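Local coordinates for glycosylation Associate Protein 3 (Streptococcus agalactiae serotype V, PDB 6OYC), which probably acts with its Gap partners in the accessory Sec pathway, supporting glycosylation and export of a secreted glycoprotein, perhaps through a lectin-like role, at residues G67-S71 with L138-T142; F85-Y91 with T118-I124; L203-E209 with Y239-F244. All coordinates share one frame; numbering follows the deposited sequence.

Contact 1: residues G67-S71 with L138-T142; sequences GTRYS and LEEVT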
loop_
_atom_site.group_PDB
_atom_site.type_symbol
_atom_site.label_atom_id
_atom_site.label_comp_id
_atom_site.label_asym_id
_atom_site.label_seq_id
_atom_site.Cartn_x
_atom_site.Cartn_y
_atom_site.Cartn_z
ATOM N N GLY C 67 -4.086 -19.102 19.393
ATOM C CA GLY C 67 -2.875 -19.891 19.445
ATOM C C GLY C 67 -1.898 -19.665 18.309
ATOM O O GLY C 67 -0.788 -20.197 18.363
ATOM N N THR C 68 -2.266 -18.897 17.286
ATOM C CA THR C 68 -1.343 -18.568 16.206
ATOM C C THR C 68 -0.491 -17.363 16.603
ATOM O O THR C 68 -0.911 -16.520 17.406
ATOM C CB THR C 68 -2.139 -18.309 14.918
ATOM O OG1 THR C 68 -2.715 -19.547 14.488
ATOM C CG2 THR C 68 -1.287 -17.707 13.767
ATOM N N ARG C 69 0.739 -17.324 16.088
ATOM C CA ARG C 69 1.643 -16.203 16.322
ATOM C C ARG C 69 1.434 -15.135 15.261
ATOM O O ARG C 69 1.300 -15.444 14.080
ATOM C CB ARG C 69 3.104 -16.645 16.273
ATOM C CG ARG C 69 3.547 -17.618 17.344
ATOM C CD ARG C 69 5.082 -17.822 17.327
ATOM N NE ARG C 69 5.583 -18.274 16.025
ATOM C CZ ARG C 69 5.532 -19.533 15.600
ATOM N NH1 ARG C 69 5.004 -20.470 16.377
ATOM N NH2 ARG C 69 6.010 -19.861 14.404
ATOM N N TYR C 70 1.460 -13.875 15.676
ATOM C CA TYR C 70 1.386 -12.775 14.735
ATOM C C TYR C 70 2.443 -11.724 15.051
ATOM O O TYR C 70 2.889 -11.566 16.192
ATOM C CB TYR C 70 -0.007 -12.136 14.726
ATOM C CG TYR C 70 -1.107 -13.092 14.332
ATOM C CD1 TYR C 70 -1.508 -13.225 13.003
ATOM C CD2 TYR C 70 -1.762 -13.859 15.300
ATOM C CE1 TYR C 70 -2.539 -14.106 12.648
ATOM C CE2 TYR C 70 -2.786 -14.732 14.958
ATOM C CZ TYR C 70 -3.169 -14.849 13.636
ATOM O OH TYR C 70 -4.178 -15.726 13.322
ATOM N N SER C 71 2.822 -11.001 14.005
ATOM C CA SER C 71 3.724 -9.864 14.087
ATOM C C SER C 71 2.949 -8.568 13.857
ATOM O O SER C 71 2.176 -8.457 12.897
ATOM C CB SER C 71 4.839 -9.988 13.049
ATOM O OG SER C 71 5.619 -8.811 13.039
ATOM N N LEU C 138 0.100 -6.071 10.310
ATOM C CA LEU C 138 -0.224 -7.244 11.104
ATOM C C LEU C 138 -0.183 -8.471 10.195
ATOM O O LEU C 138 -0.916 -8.533 9.198
ATOM C CB LEU C 138 -1.608 -7.078 11.739
ATOM C CG LEU C 138 -2.190 -8.243 12.526
ATOM C CD1 LEU C 138 -1.343 -8.479 13.778
ATOM C CD2 LEU C 138 -3.634 -7.928 12.894
ATOM N N GLU C 139 0.664 -9.443 10.535
ATOM C CA GLU C 139 0.823 -10.632 9.711
ATOM C C GLU C 139 1.118 -11.838 10.592
ATOM O O GLU C 139 1.721 -11.717 11.664
ATOM C CB GLU C 139 1.955 -10.456 8.698
ATOM C CG GLU C 139 3.203 -9.897 9.347
ATOM C CD GLU C 139 4.333 -9.665 8.361
ATOM O OE1 GLU C 139 4.472 -10.486 7.422
ATOM O OE2 GLU C 139 5.074 -8.664 8.531
ATOM N N GLU C 140 0.721 -13.009 10.117
ATOM C CA GLU C 140 1.095 -14.214 10.836
ATOM C C GLU C 140 2.552 -14.548 10.559
ATOM O O GLU C 140 3.119 -14.168 9.534
ATOM C CB GLU C 140 0.187 -15.394 10.483
ATOM C CG GLU C 140 0.135 -15.765 9.039
ATOM C CD GLU C 140 -0.869 -16.880 8.780
ATOM O OE1 GLU C 140 -1.766 -16.674 7.935
ATOM O OE2 GLU C 140 -0.770 -17.946 9.439
ATOM N N VAL C 141 3.159 -15.222 11.519
ATOM C CA VAL C 141 4.577 -15.535 11.483
ATOM C C VAL C 141 4.738 -16.924 10.883
ATOM O O VAL C 141 4.197 -17.905 11.411
ATOM C CB VAL C 141 5.184 -15.462 12.889
ATOM C CG1 VAL C 141 6.636 -15.853 12.845
ATOM C CG2 VAL C 141 5.016 -14.064 13.446
ATOM N N THR C 142 5.465 -16.999 9.770
ATOM C CA THR C 142 5.728 -18.255 9.066
ATOM C C THR C 142 7.087 -18.200 8.369
ATOM O O THR C 142 7.319 -17.342 7.510
ATOM C CB THR C 142 4.637 -18.567 8.010
ATOM O OG1 THR C 142 4.437 -17.423 7.170
ATOM C CG2 THR C 142 3.313 -18.962 8.676
#
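S71 and E139 show how two antiparallel strand ends can be joined by main-chain bonds at one pair, with a tyrosine ring lying against the strand partner at the next. They form a hydrogen-bonded pair: S71 N gives a nearly straight bond to E139 O (2.7 Å), and E139 N returns one to S71 O (3.0 Å). One step on, Y70 and E140 are a non-hydrogen-bonded pair whose CA atoms are 4.2 Å apart and whose side chains diverge. The last bond, V141 N to R69 O (3.2 Å), approaches from above the carbonyl plane, 44° out of it, just past the end of strand 130-140.

The Y70 ring leans against the backbone and CB of E140. With CG set beside its own backbone N (chi1 -60°), the ring slants across E140, Y70 CD1 lying near E140 CA and Y70 CE1 meeting E140 CB at 3.7 Å. At the root of this side chain, Y70 CB packs against L138 CD1 at 4.0 Å. V141 works from another side: its CG2 branch lies 3.8 Å from S71 N, while its CG1 branch meets R69 at NE, the two side chains crossing at about a right angle.

Further out, the backbone N of R65 bonds to Y70 OH and so fixes the far end of the ring. E139 OE1 is bound by Y176 OH, and E140 OE1 has a weak bond from T3 N. Strand 107-111 flanks the tyrosine strand and strand 4-7 pairs antiparallel with strand 130-140, all within one sheet of a domain whose family belongs to the galactose-binding-domain clan. The chemistry is thus divided: main-chain hydrogen bonds set the register, aliphatic carbons fill in around the tyrosine, and the two carboxylates turn to partners beyond the pair, with no salt bridge joining R69 to either.

Contact 2: residues F85-Y91 with T118-I124; sequences FVRIEFY and TYTISLI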
loop_
_atom_site.group_PDB
_atom_site.type_symbol
_atom_site.label_atom_id
_atom_site.label_comp_id
_atom_site.label_asym_id
_atom_site.label_seq_id
_atom_site.Cartn_x
_atom_site.Cartn_y
_atom_site.Cartn_z
ATOM N N PHE C 85 3.280 4.742 21.113
ATOM C CA PHE C 85 3.243 3.291 21.209
ATOM C C PHE C 85 1.865 2.747 20.834
ATOM O O PHE C 85 0.914 3.490 20.561
ATOM C CB PHE C 85 3.692 2.808 22.602
ATOM C CG PHE C 85 2.773 3.189 23.724
ATOM C CD1 PHE C 85 2.947 4.393 24.402
ATOM C CD2 PHE C 85 1.763 2.331 24.133
ATOM C CE1 PHE C 85 2.099 4.752 25.450
ATOM C CE2 PHE C 85 0.918 2.676 25.184
ATOM C CZ PHE C 85 1.087 3.891 25.846
ATOM N N VAL C 86 1.787 1.417 20.786
ATOM C CA VAL C 86 0.636 0.705 20.262
ATOM C C VAL C 86 0.220 -0.355 21.276
ATOM O O VAL C 86 1.047 -1.145 21.741
ATOM C CB VAL C 86 0.936 0.071 18.886
ATOM C CG1 VAL C 86 -0.258 -0.702 18.378
ATOM C CG2 VAL C 86 1.306 1.143 17.874
ATOM N N ARG C 87 -1.059 -0.368 21.611
ATOM C CA ARG C 87 -1.645 -1.324 22.532
ATOM C C ARG C 87 -2.642 -2.197 21.774
ATOM O O ARG C 87 -3.629 -1.690 21.212
ATOM C CB ARG C 87 -2.328 -0.588 23.681
ATOM C CG ARG C 87 -2.966 -1.480 24.724
ATOM C CD ARG C 87 -3.329 -0.641 25.976
ATOM N NE ARG C 87 -4.345 -1.298 26.805
ATOM C CZ ARG C 87 -4.283 -1.411 28.132
ATOM N NH1 ARG C 87 -3.249 -0.911 28.805
ATOM N NH2 ARG C 87 -5.267 -2.018 28.790
ATOM N N ILE C 88 -2.382 -3.500 21.753
ATOM C CA ILE C 88 -3.358 -4.475 21.296
ATOM C C ILE C 88 -4.010 -5.088 22.523
ATOM O O ILE C 88 -3.318 -5.549 23.441
ATOM C CB ILE C 88 -2.712 -5.541 20.392
ATOM C CG1 ILE C 88 -3.737 -6.578 19.949
ATOM C CG2 ILE C 88 -1.535 -6.223 21.062
ATOM C CD1 ILE C 88 -3.260 -7.379 18.734
ATOM N N GLU C 89 -5.339 -5.068 22.561
ATOM C CA GLU C 89 -6.091 -5.557 23.708
ATOM C C GLU C 89 -7.117 -6.587 23.257
ATOM O O GLU C 89 -7.763 -6.410 22.222
ATOM C CB GLU C 89 -6.800 -4.407 24.445
ATOM C CG GLU C 89 -7.405 -4.829 25.784
ATOM C CD GLU C 89 -7.459 -3.687 26.801
ATOM O OE1 GLU C 89 -7.102 -2.535 26.469
ATOM O OE2 GLU C 89 -7.874 -3.945 27.940
ATOM N N PHE C 90 -7.274 -7.650 24.046
ATOM C CA PHE C 90 -8.162 -8.753 23.729
ATOM C C PHE C 90 -9.377 -8.744 24.656
ATOM O O PHE C 90 -9.278 -8.378 25.837
ATOM C CB PHE C 90 -7.403 -10.086 23.808
ATOM C CG PHE C 90 -6.061 -10.050 23.086
ATOM C CD1 PHE C 90 -5.999 -10.021 21.698
ATOM C CD2 PHE C 90 -4.872 -9.999 23.797
ATOM C CE1 PHE C 90 -4.757 -9.963 21.026
ATOM C CE2 PHE C 90 -3.630 -9.945 23.136
ATOM C CZ PHE C 90 -3.580 -9.925 21.750
ATOM N N TYR C 91 -10.528 -9.130 24.105
ATOM C CA TYR C 91 -11.801 -9.048 24.805
ATOM C C TYR C 91 -12.547 -10.354 24.612
ATOM O O TYR C 91 -12.554 -10.922 23.511
ATOM C CB TYR C 91 -12.667 -7.864 24.309
ATOM C CG TYR C 91 -12.023 -6.510 24.551
ATOM C CD1 TYR C 91 -11.129 -5.964 23.629
ATOM C CD2 TYR C 91 -12.297 -5.783 25.715
ATOM C CE1 TYR C 91 -10.528 -4.737 23.850
ATOM C CE2 TYR C 91 -11.710 -4.557 25.942
ATOM C CZ TYR C 91 -10.819 -4.040 25.013
ATOM O OH TYR C 91 -10.242 -2.818 25.238
ATOM N N THR C 118 -12.791 -10.898 20.545
ATOM C CA THR C 118 -12.425 -9.821 19.633
ATOM C C THR C 118 -11.145 -9.150 20.122
ATOM O O THR C 118 -10.621 -9.464 21.196
ATOM C CB THR C 118 -13.541 -8.768 19.513
ATOM O OG1 THR C 118 -13.683 -8.087 20.763
ATOM C CG2 THR C 118 -14.856 -9.422 19.132
ATOM N N TYR C 119 -10.644 -8.197 19.337
ATOM C CA TYR C 119 -9.493 -7.427 19.791
ATOM C C TYR C 119 -9.518 -6.042 19.156
ATOM O O TYR C 119 -10.192 -5.800 18.155
ATOM C CB TYR C 119 -8.161 -8.161 19.502
ATOM C CG TYR C 119 -7.769 -8.281 18.036
ATOM C CD1 TYR C 119 -8.417 -9.177 17.180
ATOM C CD2 TYR C 119 -6.751 -7.487 17.499
ATOM C CE1 TYR C 119 -8.060 -9.278 15.840
ATOM C CE2 TYR C 119 -6.382 -7.585 16.150
ATOM C CZ TYR C 119 -7.038 -8.481 15.330
ATOM O OH TYR C 119 -6.677 -8.580 14.007
ATOM N N THR C 120 -8.802 -5.122 19.775
ATOM C CA THR C 120 -8.642 -3.775 19.257
ATOM C C THR C 120 -7.162 -3.443 19.237
ATOM O O THR C 120 -6.370 -4.026 19.973
ATOM C CB THR C 120 -9.359 -2.726 20.118
ATOM O OG1 THR C 120 -8.737 -2.696 21.403
ATOM C CG2 THR C 120 -10.866 -3.033 20.266
ATOM N N ILE C 121 -6.791 -2.471 18.415
ATOM C CA ILE C 121 -5.435 -1.934 18.428
ATOM C C ILE C 121 -5.549 -0.425 18.526
ATOM O O ILE C 121 -6.318 0.184 17.780
ATOM C CB ILE C 121 -4.633 -2.350 17.180
ATOM C CG1 ILE C 121 -4.544 -3.879 17.094
ATOM C CG2 ILE C 121 -3.269 -1.747 17.237
ATOM C CD1 ILE C 121 -3.946 -4.410 15.784
ATOM N N SER C 122 -4.802 0.172 19.455
ATOM C CA SER C 122 -4.886 1.599 19.732
ATOM C C SER C 122 -3.521 2.251 19.598
ATOM O O SER C 122 -2.528 1.754 20.140
ATOM C CB SER C 122 -5.437 1.858 21.134
ATOM O OG SER C 122 -6.802 1.530 21.197
ATOM N N LEU C 123 -3.482 3.357 18.863
ATOM C CA LEU C 123 -2.335 4.251 18.853
ATOM C C LEU C 123 -2.422 5.148 20.078
ATOM O O LEU C 123 -3.455 5.788 20.311
ATOM C CB LEU C 123 -2.350 5.096 17.584
ATOM C CG LEU C 123 -1.086 5.561 16.882
ATOM C CD1 LEU C 123 -0.266 4.354 16.434
ATOM C CD2 LEU C 123 -1.475 6.440 15.671
ATOM N N ILE C 124 -1.360 5.188 20.873
ATOM C CA ILE C 124 -1.372 5.952 22.115
ATOM C C ILE C 124 -0.213 6.944 22.120
ATOM O O ILE C 124 0.945 6.562 21.915
ATOM C CB ILE C 124 -1.329 5.033 23.343
ATOM C CG1 ILE C 124 -2.517 4.073 23.296
ATOM C CG2 ILE C 124 -1.372 5.860 24.608
ATOM C CD1 ILE C 124 -2.609 3.152 24.470
HETATM O O HOH W 1 -6.297 -1.404 21.858
HETATM O O HOH W 2 -10.021 -0.906 23.155
#
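The ring of F85 lies like a lid on I124 in this antiparallel pair. Its CG stands between the backbone N and the carbonyl carbon (chi1 66°), which swings the ring over the neighbouring strand; I124 CB then sits under one face in a CH-pi contact, 3.9 Å from the ring centroid. The CG2 branch of I124 reaches F85 CZ at 3.4 Å, and its CD1 fills the notch between F85 CE2 and R87 CB.

Farther along this face, Y91 turns its ring edge to T120 OG1. A water bridges R87 O, T120 OG1 and S122 OG, the last also bonded to T45 OG1 of strand 41-47. R87 NE and NH2 both grip E89 OE1 from above the carboxylate plane, in the plane of the guanidinium, while E89 OE2 bonds to S97 OG.

The reverse face is apolar and interlocked. V86 CG1 fits against I121 CG2 at 3.4 Å, I88 CD1 leans on Y119 CD2 at 3.7 Å, and F90 CD1 abuts Y119 CB.

Eight main-chain hydrogen bonds join the two middle strands of a four-stranded sheet, flanked by strands 41-47 and 97-103. Their V86, I121 and L123 side chains press on strands 69-78 and 130-140 of the facing sheet, building a beta-sandwich core.

Contact 3: residues L203-E209 with Y239-F244; sequences LILPELE and YYAKKF. With GOL (glycerol), chain S.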
loop_
_atom_site.group_PDB
_atom_site.type_symbol
_atom_site.label_atom_id
_atom_site.label_comp_id
_atom_site.label_asym_id
_atom_site.label_seq_id
_atom_site.Cartn_x
_atom_site.Cartn_y
_atom_site.Cartn_z
ATOM N N LEU C 203 4.499 3.906 -7.508
ATOM C CA LEU C 203 5.433 3.407 -8.503
ATOM C C LEU C 203 5.746 4.449 -9.570
ATOM O O LEU C 203 6.396 4.132 -10.566
ATOM C CB LEU C 203 4.885 2.123 -9.125
ATOM C CG LEU C 203 4.837 1.026 -8.065
ATOM C CD1 LEU C 203 4.155 -0.235 -8.587
ATOM C CD2 LEU C 203 6.242 0.722 -7.569
ATOM N N ILE C 204 5.289 5.683 -9.386
ATOM C CA ILE C 204 5.699 6.804 -10.218
ATOM C C ILE C 204 6.889 7.430 -9.507
ATOM O O ILE C 204 6.726 8.182 -8.548
ATOM C CB ILE C 204 4.553 7.795 -10.421
ATOM C CG1 ILE C 204 3.407 7.088 -11.139
ATOM C CG2 ILE C 204 5.026 9.037 -11.182
ATOM C CD1 ILE C 204 2.194 7.922 -11.359
ATOM N N LEU C 205 8.096 7.076 -9.944
ATOM C CA LEU C 205 9.314 7.414 -9.212
ATOM C C LEU C 205 10.294 8.144 -10.123
ATOM O O LEU C 205 10.670 7.615 -11.188
ATOM C CB LEU C 205 9.967 6.156 -8.637
ATOM C CG LEU C 205 9.040 5.406 -7.682
ATOM C CD1 LEU C 205 9.617 4.065 -7.287
ATOM C CD2 LEU C 205 8.725 6.269 -6.452
ATOM N N PRO C 206 10.746 9.339 -9.734
ATOM C CA PRO C 206 11.736 10.064 -10.545
ATOM C C PRO C 206 12.963 9.239 -10.872
ATOM O O PRO C 206 13.538 9.407 -11.960
ATOM C CB PRO C 206 12.085 11.272 -9.669
ATOM C CG PRO C 206 10.877 11.463 -8.785
ATOM C CD PRO C 206 10.367 10.073 -8.514
ATOM N N GLU C 207 13.363 8.326 -9.980
ATOM C CA GLU C 207 14.533 7.493 -10.253
ATOM C C GLU C 207 14.240 6.410 -11.287
ATOM O O GLU C 207 15.158 5.943 -11.968
ATOM C CB GLU C 207 15.064 6.876 -8.958
ATOM C CG GLU C 207 15.926 7.842 -8.153
ATOM C CD GLU C 207 16.713 8.830 -9.045
ATOM O OE1 GLU C 207 17.766 8.431 -9.604
ATOM O OE2 GLU C 207 16.287 10.009 -9.183
ATOM N N LEU C 208 12.980 6.004 -11.428
ATOM C CA LEU C 208 12.630 5.021 -12.450
ATOM C C LEU C 208 12.376 5.694 -13.794
ATOM O O LEU C 208 12.753 5.158 -14.843
ATOM C CB LEU C 208 11.405 4.225 -12.002
ATOM C CG LEU C 208 10.942 3.088 -12.904
ATOM C CD1 LEU C 208 12.054 2.070 -13.135
ATOM C CD2 LEU C 208 9.681 2.437 -12.325
ATOM N N GLU C 209 11.730 6.861 -13.771
ATOM C CA GLU C 209 11.634 7.697 -14.963
ATOM C C GLU C 209 13.020 8.009 -15.516
ATOM O O GLU C 209 13.264 7.894 -16.724
ATOM C CB GLU C 209 10.883 8.988 -14.634
ATOM C CG GLU C 209 10.700 9.909 -15.820
ATOM C CD GLU C 209 9.643 10.968 -15.588
ATOM O OE1 GLU C 209 9.293 11.667 -16.558
ATOM O OE2 GLU C 209 9.155 11.113 -14.447
ATOM N N TYR C 239 1.342 6.290 -16.634
ATOM C CA TYR C 239 2.115 7.525 -16.598
ATOM C C TYR C 239 3.388 7.395 -17.426
ATOM O O TYR C 239 3.731 8.288 -18.211
ATOM C CB TYR C 239 2.446 7.877 -15.148
ATOM C CG TYR C 239 3.505 8.941 -15.011
ATOM C CD1 TYR C 239 3.163 10.292 -14.975
ATOM C CD2 TYR C 239 4.846 8.600 -14.920
ATOM C CE1 TYR C 239 4.134 11.274 -14.844
ATOM C CE2 TYR C 239 5.821 9.568 -14.799
ATOM C CZ TYR C 239 5.463 10.906 -14.761
ATOM O OH TYR C 239 6.445 11.867 -14.632
ATOM N N TYR C 240 4.113 6.294 -17.244
ATOM C CA TYR C 240 5.307 6.070 -18.044
ATOM C C TYR C 240 4.972 6.049 -19.539
ATOM O O TYR C 240 5.707 6.628 -20.350
ATOM C CB TYR C 240 5.995 4.776 -17.589
ATOM C CG TYR C 240 6.544 4.879 -16.171
ATOM C CD1 TYR C 240 7.235 6.011 -15.761
ATOM C CD2 TYR C 240 6.352 3.864 -15.240
ATOM C CE1 TYR C 240 7.733 6.125 -14.478
ATOM C CE2 TYR C 240 6.857 3.970 -13.948
ATOM C CZ TYR C 240 7.539 5.107 -13.572
ATOM O OH TYR C 240 8.042 5.253 -12.298
ATOM N N ALA C 241 3.841 5.432 -19.916
ATOM C CA ALA C 241 3.479 5.361 -21.327
ATOM C C ALA C 241 3.167 6.737 -21.899
ATOM O O ALA C 241 3.407 6.979 -23.085
ATOM C CB ALA C 241 2.291 4.425 -21.540
ATOM N N LYS C 242 2.649 7.655 -21.086
ATOM C CA LYS C 242 2.399 8.977 -21.626
ATOM C C LYS C 242 3.697 9.763 -21.781
ATOM O O LYS C 242 3.841 10.542 -22.730
ATOM C CB LYS C 242 1.394 9.711 -20.745
ATOM C CG LYS C 242 1.430 11.215 -20.844
ATOM C CD LYS C 242 0.464 11.739 -21.889
ATOM C CE LYS C 242 0.445 13.287 -21.878
ATOM N NZ LYS C 242 -0.542 13.895 -22.837
ATOM N N LYS C 243 4.658 9.543 -20.888
ATOM C CA LYS C 243 5.946 10.210 -20.998
ATOM C C LYS C 243 6.841 9.602 -22.075
ATOM O O LYS C 243 7.709 10.313 -22.588
ATOM C CB LYS C 243 6.673 10.180 -19.650
ATOM C CG LYS C 243 6.108 11.140 -18.625
ATOM C CD LYS C 243 6.285 12.588 -19.084
ATOM C CE LYS C 243 7.154 13.388 -18.118
ATOM N NZ LYS C 243 8.064 14.339 -18.825
ATOM N N PHE C 244 6.659 8.324 -22.430
ATOM C CA PHE C 244 7.544 7.617 -23.363
ATOM C C PHE C 244 6.742 6.863 -24.415
ATOM O O PHE C 244 6.500 5.659 -24.279
ATOM C CB PHE C 244 8.467 6.641 -22.636
ATOM C CG PHE C 244 9.283 7.264 -21.530
ATOM C CD1 PHE C 244 10.336 8.115 -21.817
ATOM C CD2 PHE C 244 9.010 6.974 -20.197
ATOM C CE1 PHE C 244 11.098 8.680 -20.798
ATOM C CE2 PHE C 244 9.767 7.540 -19.168
ATOM C CZ PHE C 244 10.811 8.396 -19.472
HETATM C C1 GOL S . 5.291 12.939 -10.246
HETATM O O1 GOL S . 4.176 13.415 -10.933
HETATM C C2 GOL S . 6.368 12.718 -11.323
HETATM O O2 GOL S . 6.501 13.835 -12.147
HETATM C C3 GOL S . 7.677 12.381 -10.546
HETATM O O3 GOL S . 8.568 11.776 -11.459
#
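Hydrogen bonds through two tyrosine hydroxyls dominate the meeting of L203-E209 with Y239-F244. Y240 OH gives its proton to L203 O (2.6 Å) and takes one from L205 N (3.0 Å), bracing the loop that leads into helix 206-218. Y239 OH donates to E209 OE2 (2.8 Å) on the syn side, 32° out of the carboxylate plane, with carboxylate and ring 82° apart. A glycerol, probably from the crystallisation liquor, hydrogen-bonds through O2 to Y239 OH and, weakly, through O3 to E209 OE2.

L205 is the N-cap of helix 206-218, its O accepting from both L208 N and E209 N. Helix 231-243, which ends here, makes a beta-alpha-beta crossover between the adjacent parallel strands 223-227 and 248-251, so the contact joins the start of one helix to the finish of another in an alpha/beta domain.

Apolar contacts pack against the rings. I204 CG2 lies over one face of the Y239 ring, 3.9 Å from its centroid, and K243 CG covers the opposite face. L208 CD2 reaches Y240 CE2 at 3.6 Å, crossing that side chain at about a right angle, while F244 CZ touches E209 CG.

Charge contributes through a long salt bridge, E209 OE1 to K243 NZ (3.7 Å).

Overall arrangement
Contacts 1 and 2 belong to one beta-sandwich and illustrate how sheet pairings can be wrapped one within another: the chain makes the whole of 85-91 with 118-124 between the two halves of 67-71 with 138-142. Their centres are 16 Å apart, and they touch where L138 CD2 packs 3.3 Å from Y119 OH, which also bonds to P62 O. Contact 3 follows later in the chain, in the alpha/beta part, on the opposite side of the chain's centre: its nearest atoms are about 19 Å from contact 1 and about 24 Å from contact 2. Separate glycerols touch contact 3 and T118 of contact 2; neither by itself establishes a sugar-binding site.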